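Local coordinates for disulfide bond forming protein (DsbF) (Mycobacterium tuberculosis, PDB 3IOS) that probably oxidises reduced, unfolded secreted proteins to form their disulfide bonds, as a thiol oxidase of the thioredoxin family, at residues 111-121 / 130-140. Numbering follows the deposited sequence.
Sequences FGVTQQPAYAF and VVRGRMSQDEL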
# COMPACT_ATOMS: atom_id res chain seq x y z
N PHE A 111 -5.73 4.02 8.90
CA PHE A 111 -5.90 2.57 8.89
C PHE A 111 -5.47 1.91 10.19
O PHE A 111 -5.40 0.69 10.28
CB PHE A 111 -5.12 1.97 7.71
CG PHE A 111 -5.76 2.21 6.37
CD1 PHE A 111 -6.75 1.35 5.90
CD2 PHE A 111 -5.38 3.30 5.59
CE1 PHE A 111 -7.36 1.57 4.66
CE2 PHE A 111 -5.98 3.53 4.35
CZ PHE A 111 -6.97 2.66 3.89
N GLY A 112 -5.18 2.74 11.19
CA GLY A 112 -4.75 2.21 12.47
C GLY A 112 -3.41 1.51 12.42
O GLY A 112 -3.14 0.60 13.21
N VAL A 113 -2.56 1.90 11.47
CA VAL A 113 -1.25 1.29 11.33
C VAL A 113 -0.21 2.12 12.07
O VAL A 113 -0.02 3.31 11.78
CB VAL A 113 -0.84 1.17 9.84
CG1 VAL A 113 0.58 0.62 9.74
CG2 VAL A 113 -1.80 0.24 9.11
N THR A 114 0.46 1.50 13.03
CA THR A 114 1.48 2.19 13.81
C THR A 114 2.85 1.61 13.53
O THR A 114 3.87 2.26 13.76
CB THR A 114 1.18 2.09 15.32
OG1 THR A 114 1.00 0.71 15.68
CG2 THR A 114 -0.08 2.86 15.67
N GLN A 115 2.88 0.39 13.00
CA GLN A 115 4.13 -0.28 12.69
C GLN A 115 4.08 -1.03 11.37
O GLN A 115 3.07 -1.63 11.01
CB GLN A 115 4.50 -1.26 13.80
CG GLN A 115 4.64 -0.63 15.17
CD GLN A 115 4.86 -1.67 16.26
OE1 GLN A 115 5.85 -2.41 16.23
NE2 GLN A 115 3.95 -1.72 17.22
N GLN A 116 5.19 -1.00 10.64
CA GLN A 116 5.28 -1.70 9.37
C GLN A 116 6.00 -3.02 9.60
O GLN A 116 6.71 -3.19 10.59
CB GLN A 116 6.05 -0.86 8.35
CG GLN A 116 7.55 -0.82 8.58
CD GLN A 116 7.92 -0.38 9.98
OE1 GLN A 116 7.33 0.56 10.52
NE2 GLN A 116 8.90 -1.04 10.58
N PRO A 117 5.80 -3.98 8.69
CA PRO A 117 4.94 -3.80 7.53
C PRO A 117 3.49 -4.13 7.87
O PRO A 117 3.20 -4.76 8.88
CB PRO A 117 5.53 -4.78 6.52
CG PRO A 117 5.92 -5.92 7.39
CD PRO A 117 6.57 -5.24 8.59
N ALA A 118 2.58 -3.66 7.02
CA ALA A 118 1.16 -3.93 7.20
C ALA A 118 0.52 -3.89 5.82
O ALA A 118 1.07 -3.31 4.88
CB ALA A 118 0.53 -2.88 8.11
N TYR A 119 -0.64 -4.53 5.72
CA TYR A 119 -1.37 -4.59 4.46
C TYR A 119 -2.85 -4.33 4.71
O TYR A 119 -3.42 -4.83 5.67
CB TYR A 119 -1.23 -5.98 3.84
CG TYR A 119 0.18 -6.33 3.42
CD1 TYR A 119 0.58 -6.16 2.10
CD2 TYR A 119 1.11 -6.79 4.34
CE1 TYR A 119 1.89 -6.43 1.71
CE2 TYR A 119 2.42 -7.07 3.96
CZ TYR A 119 2.80 -6.89 2.64
OH TYR A 119 4.09 -7.15 2.25
N ALA A 120 -3.47 -3.52 3.85
CA ALA A 120 -4.90 -3.27 3.98
C ALA A 120 -5.53 -3.82 2.71
O ALA A 120 -5.18 -3.40 1.61
CB ALA A 120 -5.18 -1.79 4.12
N PHE A 121 -6.43 -4.78 2.86
CA PHE A 121 -7.10 -5.37 1.71
C PHE A 121 -8.49 -4.78 1.57
O PHE A 121 -9.28 -4.79 2.51
CB PHE A 121 -7.16 -6.90 1.85
CG PHE A 121 -5.79 -7.54 1.93
CD1 PHE A 121 -5.14 -7.68 3.15
CD2 PHE A 121 -5.13 -7.93 0.77
CE1 PHE A 121 -3.84 -8.19 3.21
CE2 PHE A 121 -3.84 -8.44 0.82
CZ PHE A 121 -3.19 -8.57 2.04
N VAL A 130 -7.33 -5.17 7.65
CA VAL A 130 -5.93 -4.83 7.88
C VAL A 130 -5.17 -5.98 8.52
O VAL A 130 -5.60 -6.54 9.53
CB VAL A 130 -5.80 -3.59 8.79
CG1 VAL A 130 -4.32 -3.26 9.03
CG2 VAL A 130 -6.50 -2.41 8.16
N VAL A 131 -4.04 -6.33 7.91
CA VAL A 131 -3.19 -7.40 8.41
C VAL A 131 -1.85 -6.79 8.79
O VAL A 131 -1.16 -6.20 7.96
CB VAL A 131 -2.97 -8.48 7.34
CG1 VAL A 131 -2.01 -9.54 7.86
CG2 VAL A 131 -4.30 -9.12 6.95
N ARG A 132 -1.48 -6.94 10.06
CA ARG A 132 -0.22 -6.40 10.53
C ARG A 132 0.83 -7.49 10.59
O ARG A 132 0.63 -8.53 11.22
CB ARG A 132 -0.40 -5.77 11.90
CG ARG A 132 -1.41 -4.64 11.90
CD ARG A 132 -1.62 -4.08 13.30
NE ARG A 132 -2.46 -2.89 13.28
CZ ARG A 132 -3.74 -2.88 12.92
NH1 ARG A 132 -4.42 -1.75 12.94
NH2 ARG A 132 -4.35 -4.00 12.56
N GLY A 133 1.95 -7.25 9.92
CA GLY A 133 3.02 -8.23 9.91
C GLY A 133 3.48 -8.52 8.51
O GLY A 133 2.97 -7.94 7.54
N ARG A 134 4.44 -9.42 8.39
CA ARG A 134 4.98 -9.78 7.09
C ARG A 134 4.02 -10.70 6.37
O ARG A 134 3.11 -11.28 6.98
CB ARG A 134 6.34 -10.47 7.26
CG ARG A 134 6.32 -11.66 8.20
CD ARG A 134 7.73 -12.19 8.46
NE ARG A 134 8.61 -11.14 8.97
CZ ARG A 134 9.85 -11.36 9.40
NH1 ARG A 134 10.58 -10.35 9.85
NH2 ARG A 134 10.36 -12.59 9.40
N MET A 135 4.20 -10.82 5.06
CA MET A 135 3.34 -11.68 4.28
C MET A 135 4.12 -12.33 3.15
O MET A 135 4.88 -11.67 2.44
CB MET A 135 2.17 -10.90 3.70
CG MET A 135 1.05 -11.81 3.23
SD MET A 135 -0.45 -10.94 2.89
CE MET A 135 -0.92 -10.33 4.52
N SER A 136 3.94 -13.63 3.00
CA SER A 136 4.61 -14.39 1.97
C SER A 136 3.96 -14.11 0.63
O SER A 136 2.83 -13.61 0.56
CB SER A 136 4.52 -15.88 2.26
OG SER A 136 3.17 -16.31 2.21
N GLN A 137 4.66 -14.47 -0.44
CA GLN A 137 4.12 -14.27 -1.78
C GLN A 137 2.85 -15.08 -1.96
O GLN A 137 1.88 -14.62 -2.56
CB GLN A 137 5.16 -14.67 -2.83
CG GLN A 137 4.73 -14.33 -4.25
CD GLN A 137 5.84 -14.52 -5.26
OE1 GLN A 137 6.96 -14.07 -5.06
NE2 GLN A 137 5.52 -15.19 -6.37
N ASP A 138 2.83 -16.30 -1.43
CA ASP A 138 1.65 -17.14 -1.55
C ASP A 138 0.45 -16.56 -0.81
O ASP A 138 -0.66 -16.54 -1.34
CB ASP A 138 1.92 -18.56 -1.04
CG ASP A 138 2.85 -19.34 -1.96
OD1 ASP A 138 2.75 -19.16 -3.19
OD2 ASP A 138 3.66 -20.15 -1.46
N GLU A 139 0.66 -16.07 0.41
CA GLU A 139 -0.46 -15.51 1.13
C GLU A 139 -1.00 -14.25 0.46
O GLU A 139 -2.21 -14.06 0.36
CB GLU A 139 -0.10 -15.18 2.59
CG GLU A 139 -1.34 -14.74 3.36
CD GLU A 139 -1.10 -14.42 4.82
OE1 GLU A 139 -0.00 -14.72 5.34
OE2 GLU A 139 -2.02 -13.87 5.46
N LEU A 140 -0.10 -13.38 0.00
CA LEU A 140 -0.52 -12.15 -0.65
C LEU A 140 -1.31 -12.50 -1.91
O LEU A 140 -2.37 -11.93 -2.17
CB LEU A 140 0.71 -11.29 -1.01
CG LEU A 140 0.44 -9.92 -1.63
CD1 LEU A 140 -0.50 -9.10 -0.75
CD2 LEU A 140 1.78 -9.19 -1.81
O HOH W 1 -6.54 -1.07 11.89
O HOH W 2 4.81 -9.44 0.58
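The C-terminal beta hairpin of the thioredoxin fold pairs Tyr119 with Val131 across antiparallel strands. They form a hydrogen-bonded pair: Tyr119 N donates to Val131 O at 2.8 Å, and Val131 N returns a nearly straight bond (173°) to Tyr119 O. Ala118-Arg132 and Ala120-Val130 are the flanking non-hydrogen-bonded pairs. Gly133 N extends the pairing to Pro117 O at 3.0 Å. The peptide before Pro117 is cis, as in the cis-proline loop of thioredoxins. The Pro117 side chain touches the Cys51-Cys54 pair, seen as a disulfide in a structure of this protein. Pro117 CG lies 3.6 Å from Gly133 O.

On the face of Tyr119 and Val131, the hairpin packs against the start of helix 137-147. Met135 SD stands above the face of the Tyr119 ring, 4.8 Å from its centroid, and beside the edge of the Phe121 ring, a Met-aromatic contact with each. Met135 CG lies anti to its backbone N (chi1 -163°), and a bend at chi3 carries CE toward Phe121 CE1 and CZ. Leu140 CD1 reaches the Phe121 ring edge at CE2 (3.7 Å). Val131 CG2 meets the other side of that ring's edge, at CE1. Gly133 O lies in the plane of the Tyr119 ring, at its CE2 edge. Tyr119 OH bonds to Glu57 and accepts from a water that donates to Met135 O.

On the Ala118 and Ala120 face, Val130 CG2 lies near Ala120 CB and at the edge of the Phe111 ring, while its CG1 faces Val113 CG2. Arg132 extends from CG to NE and reaches the turn after helix 106-110. Arg132 NH1 donates to Gly112 O at 2.7 Å. The acceptor lies in the guanidinium plane, but NH1 sits above the carbonyl plane. Gly112 is the C-prime residue of a Schellman motif. A second water joins NH1 to Phe111 O.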